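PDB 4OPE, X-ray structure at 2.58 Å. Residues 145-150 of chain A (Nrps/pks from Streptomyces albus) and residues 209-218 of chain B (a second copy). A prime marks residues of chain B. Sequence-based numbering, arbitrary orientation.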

ATOM      1  N   GLY A 145     -19.978  -8.918  21.981  1.00 64.47           N
ATOM      2  CA  GLY A 145     -20.022  -9.006  20.521  1.00 59.31           C
ATOM      3  C   GLY A 145     -18.672  -9.315  19.900  1.00 57.27           C
ATOM      4  O   GLY A 145     -17.676  -9.554  20.597  1.00 57.55           O
ATOM      5  N   ALA A 146     -18.630  -9.313  18.573  1.00 53.24           N
ATOM      6  CA  ALA A 146     -17.384  -9.586  17.863  1.00 50.32           C
ATOM      7  C   ALA A 146     -16.755  -8.316  17.252  1.00 46.67           C
ATOM      8  O   ALA A 146     -17.459  -7.360  16.972  1.00 43.17           O
ATOM      9  CB  ALA A 146     -17.622 -10.641  16.802  1.00 49.98           C
ATOM     10  N   ALA A 147     -15.428  -8.334  17.083  1.00 44.36           N
ATOM     11  CA  ALA A 147     -14.703  -7.240  16.457  1.00 46.61           C
ATOM     12  C   ALA A 147     -15.052  -7.066  14.967  1.00 49.32           C
ATOM     13  O   ALA A 147     -15.101  -8.039  14.219  1.00 52.11           O
ATOM     14  CB  ALA A 147     -13.208  -7.455  16.570  1.00 45.89           C
ATOM     15  N   THR A 148     -15.255  -5.813  14.542  1.00 49.05           N
ATOM     16  CA  THR A 148     -15.347  -5.488  13.147  1.00 44.82           C
ATOM     17  C   THR A 148     -13.950  -5.344  12.585  1.00 45.15           C
ATOM     18  O   THR A 148     -12.969  -5.142  13.310  1.00 42.22           O
ATOM     19  CB  THR A 148     -16.082  -4.171  12.936  1.00 44.94           C
ATOM     20  OG1 THR A 148     -15.463  -3.160  13.729  1.00 45.80           O
ATOM     21  CG2 THR A 148     -17.561  -4.305  13.317  1.00 46.26           C
ATOM     22  N   SER A 149     -13.862  -5.433  11.271  1.00 45.48           N
ATOM     23  CA  SER A 149     -12.590  -5.326  10.616  1.00 46.88           C
ATOM     24  C   SER A 149     -12.629  -4.312   9.477  1.00 43.86           C
ATOM     25  O   SER A 149     -13.662  -4.083   8.859  1.00 46.00           O
ATOM     26  CB  SER A 149     -12.173  -6.697  10.081  1.00 47.74           C
ATOM     27  OG  SER A 149     -10.969  -6.563   9.343  1.00 52.70           O
ATOM     28  N   SER A 150     -11.478  -3.732   9.220  1.00 38.88           N
ATOM     29  CA  SER A 150     -11.271  -2.831   8.121  1.00 36.53           C
ATOM     30  C   SER A 150      -9.896  -3.063   7.564  1.00 34.75           C
ATOM     31  O   SER A 150      -9.295  -2.159   7.107  1.00 34.96           O
ATOM     32  CB  SER A 150     -11.324  -1.381   8.607  1.00 36.97           C
ATOM     33  OG  SER A 150     -12.672  -0.965   8.771  1.00 40.74           O
TER
ATOM     34  N   PRO B 209      -5.916  -4.173  23.379  1.00 52.46           N
ATOM     35  CA  PRO B 209      -6.338  -5.568  23.594  1.00 51.51           C
ATOM     36  C   PRO B 209      -7.235  -6.170  22.503  1.00 51.98           C
ATOM     37  O   PRO B 209      -7.187  -7.396  22.275  1.00 52.67           O
ATOM     38  CB  PRO B 209      -7.092  -5.505  24.931  1.00 51.03           C
ATOM     39  CG  PRO B 209      -7.496  -4.062  25.082  1.00 51.80           C
ATOM     40  CD  PRO B 209      -6.379  -3.276  24.459  1.00 50.99           C
ATOM     41  N   LEU B 210      -8.065  -5.348  21.850  1.00 52.36           N
ATOM     42  CA  LEU B 210      -9.012  -5.838  20.794  1.00 49.97           C
ATOM     43  C   LEU B 210      -8.368  -6.811  19.806  1.00 46.61           C
ATOM     44  O   LEU B 210      -8.959  -7.778  19.444  1.00 51.29           O
ATOM     45  CB  LEU B 210      -9.662  -4.651  20.110  1.00 50.65           C
ATOM     46  CG  LEU B 210     -10.715  -4.657  18.987  1.00 50.14           C
ATOM     47  CD1 LEU B 210     -10.195  -5.364  17.755  1.00 50.93           C
ATOM     48  CD2 LEU B 210     -12.011  -5.243  19.463  1.00 52.22           C
ATOM     49  N   LYS B 211      -7.123  -6.591  19.440  1.00 46.17           N
ATOM     50  CA  LYS B 211      -6.369  -7.508  18.587  1.00 47.84           C
ATOM     51  C   LYS B 211      -6.301  -8.947  19.092  1.00 50.80           C
ATOM     52  O   LYS B 211      -6.417  -9.902  18.317  1.00 49.75           O
ATOM     53  CB  LYS B 211      -4.952  -6.987  18.490  1.00 49.60           C
ATOM     54  CG  LYS B 211      -3.972  -7.889  17.768  1.00 52.34           C
ATOM     55  CD  LYS B 211      -2.706  -7.105  17.469  1.00 53.96           C
ATOM     56  CE  LYS B 211      -1.491  -7.987  17.328  1.00 55.75           C
ATOM     57  NZ  LYS B 211      -0.300  -7.157  17.001  1.00 60.44           N
ATOM     58  N   TYR B 212      -6.068  -9.092  20.395  1.00 52.86           N
ATOM     59  CA  TYR B 212      -6.024 -10.396  21.037  1.00 52.34           C
ATOM     60  C   TYR B 212      -7.405 -11.067  20.975  1.00 52.36           C
ATOM     61  O   TYR B 212      -7.489 -12.223  20.662  1.00 53.04           O
ATOM     62  CB  TYR B 212      -5.433 -10.291  22.461  1.00 54.73           C
ATOM     63  CG  TYR B 212      -3.909 -10.284  22.446  1.00 55.08           C
ATOM     64  CD1 TYR B 212      -3.200  -9.199  21.957  1.00 57.50           C
ATOM     65  CD2 TYR B 212      -3.186 -11.377  22.870  1.00 54.13           C
ATOM     66  CE1 TYR B 212      -1.813  -9.205  21.911  1.00 58.11           C
ATOM     67  CE2 TYR B 212      -1.807 -11.398  22.809  1.00 55.40           C
ATOM     68  CZ  TYR B 212      -1.122 -10.318  22.335  1.00 57.09           C
ATOM     69  OH  TYR B 212       0.254 -10.335  22.291  1.00 60.80           O
ATOM     70  N   LEU B 213      -8.486 -10.329  21.189  1.00 54.59           N
ATOM     71  CA  LEU B 213      -9.825 -10.893  21.020  1.00 56.17           C
ATOM     72  C   LEU B 213     -10.057 -11.346  19.591  1.00 58.29           C
ATOM     73  O   LEU B 213     -10.590 -12.423  19.351  1.00 64.27           O
ATOM     74  CB  LEU B 213     -10.885  -9.875  21.386  1.00 56.43           C
ATOM     75  CG  LEU B 213     -10.867  -9.483  22.863  1.00 59.80           C
ATOM     76  CD1 LEU B 213     -11.759  -8.282  23.125  1.00 61.90           C
ATOM     77  CD2 LEU B 213     -11.323 -10.663  23.692  1.00 62.74           C
ATOM     78  N   GLN B 214      -9.655 -10.513  18.647  1.00 59.35           N
ATOM     79  CA  GLN B 214      -9.721 -10.857  17.242  1.00 58.95           C
ATOM     80  C   GLN B 214      -8.960 -12.123  16.953  1.00 57.91           C
ATOM     81  O   GLN B 214      -9.502 -13.043  16.369  1.00 59.17           O
ATOM     82  CB  GLN B 214      -9.118  -9.762  16.384  1.00 62.31           C
ATOM     83  CG  GLN B 214     -10.144  -8.894  15.697  1.00 69.90           C
ATOM     84  CD  GLN B 214      -9.514  -7.838  14.779  1.00 76.69           C
ATOM     85  OE1 GLN B 214      -8.411  -7.335  15.045  1.00 76.29           O
ATOM     86  NE2 GLN B 214     -10.222  -7.488  13.695  1.00 77.77           N
ATOM     87  N   LEU B 215      -7.694 -12.186  17.340  1.00 53.93           N
ATOM     88  CA  LEU B 215      -6.892 -13.325  16.927  1.00 53.45           C
ATOM     89  C   LEU B 215      -7.348 -14.643  17.587  1.00 56.19           C
ATOM     90  O   LEU B 215      -7.241 -15.728  16.985  1.00 53.70           O
ATOM     91  CB  LEU B 215      -5.424 -13.057  17.213  1.00 52.92           C
ATOM     92  CG  LEU B 215      -4.772 -12.042  16.283  1.00 50.83           C
ATOM     93  CD1 LEU B 215      -3.327 -11.773  16.704  1.00 49.20           C
ATOM     94  CD2 LEU B 215      -4.878 -12.505  14.832  1.00 48.14           C
ATOM     95  N   ALA B 216      -7.869 -14.536  18.816  1.00 58.73           N
ATOM     96  CA  ALA B 216      -8.392 -15.692  19.554  1.00 60.67           C
ATOM     97  C   ALA B 216      -9.658 -16.180  18.906  1.00 62.68           C
ATOM     98  O   ALA B 216      -9.779 -17.373  18.615  1.00 61.59           O
ATOM     99  CB  ALA B 216      -8.666 -15.345  20.999  1.00 62.07           C
ATOM    100  N   LYS B 217     -10.588 -15.267  18.641  1.00 59.68           N
ATOM    101  CA  LYS B 217     -11.782 -15.661  17.935  1.00 61.36           C
ATOM    102  C   LYS B 217     -11.469 -16.463  16.644  1.00 60.35           C
ATOM    103  O   LYS B 217     -12.179 -17.397  16.315  1.00 62.20           O
ATOM    104  CB  LYS B 217     -12.658 -14.457  17.634  1.00 61.68           C
ATOM    105  CG  LYS B 217     -13.783 -14.785  16.677  1.00 65.74           C
ATOM    106  CD  LYS B 217     -15.047 -14.040  17.014  1.00 69.44           C
ATOM    107  CE  LYS B 217     -15.926 -13.928  15.787  1.00 69.70           C
ATOM    108  NZ  LYS B 217     -17.347 -14.029  16.217  1.00 75.82           N
ATOM    109  N   GLY B 218     -10.402 -16.139  15.929  1.00 58.17           N
ATOM    110  CA  GLY B 218     -10.049 -16.912  14.743  1.00 54.47           C
ATOM    111  C   GLY B 218      -9.253 -18.164  15.062  1.00 56.14           C
ATOM    112  O   GLY B 218      -8.849 -18.874  14.166  1.00 54.37           O
TER
HETATM  113  O   HOH W   1     -12.431  -8.762  13.362  1.00 53.32           O

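The contact between the two copies is small, burying 220 Å² summed over both sides, and it is made by an extended, irregular segment of chain A lying against one side of a helix of chain B. Ala147 and Gln214′ cover the most surface, and their CA atoms, 6.2 Å apart, mark the closest approach of the two backbones.

Ala147 is the centre of the chain A side. Its CA-to-CB bond points toward the helix, and the methyl group meets two residues that lie one helical turn apart. CB of Ala147 is 3.5 Å from CG of Gln214′ and 3.8 Å from CD2 of Leu210′. The second of these is an apolar contact between side chains; the first sets the same methyl against the aliphatic part of the glutamine. The spacing of Leu210′ and Gln214′ is that of the helix itself, whose backbone bond from Gln214′ N to Leu210′ O measures 2.9 Å. The two side chains are thereby placed on the same side of the helix, where a single methyl can touch both. Leu210′, with chi1 t and chi2 m, is buried and also directs its CA-to-CB bond toward chain A.

Gln214′ contributes in a different way. Its CA-to-CB bond runs sideways to the chain A segment, but the end of the side chain comes nearer. Its chi1 of -103° lies between the usual wells, whereas chi2 is t, so the chain is extended from CA to CD. The amide lies near the carbonyl of Thr148 without bonding to it directly: NE2 of Gln214′ is 3.6 Å from O of Thr148, and no direct hydrogen bond crosses the contact. The polar link is made instead by a water molecule. It accepts a hydrogen bond from NE2 of Gln214′ at 2.6 Å and donates one to O of Ala147 at 2.9 Å, joining the side-chain amide to a main-chain carbonyl. The same two residues are therefore paired twice, through the methyl and CG and through the water. Beyond this, CB of Ser149 lies 4.2 Å from NE2 of Gln214′, a looser approach, while OG1 of Thr148, whose CA-to-CB bond points away from the helix, is hydrogen-bonded elsewhere in the structure.

Towards the end of the helix, Lys217′ adds the third chain B contact of note. Its CA-to-CB bond points toward chain A, and the long side chain reaches outward from the helix to place NZ of Lys217′ 3.4 Å from CB of Ala146. The partner is a methyl group, so the approach is one of packing and not of charge pairing; no salt bridge forms across the contact. The lysine is exposed, with chi2 and chi4 both between wells. Ala146, whose CA-to-CB bond runs sideways, nevertheless gives up appreciable surface to chain B, extending the contact beyond Ala147 toward Lys217′.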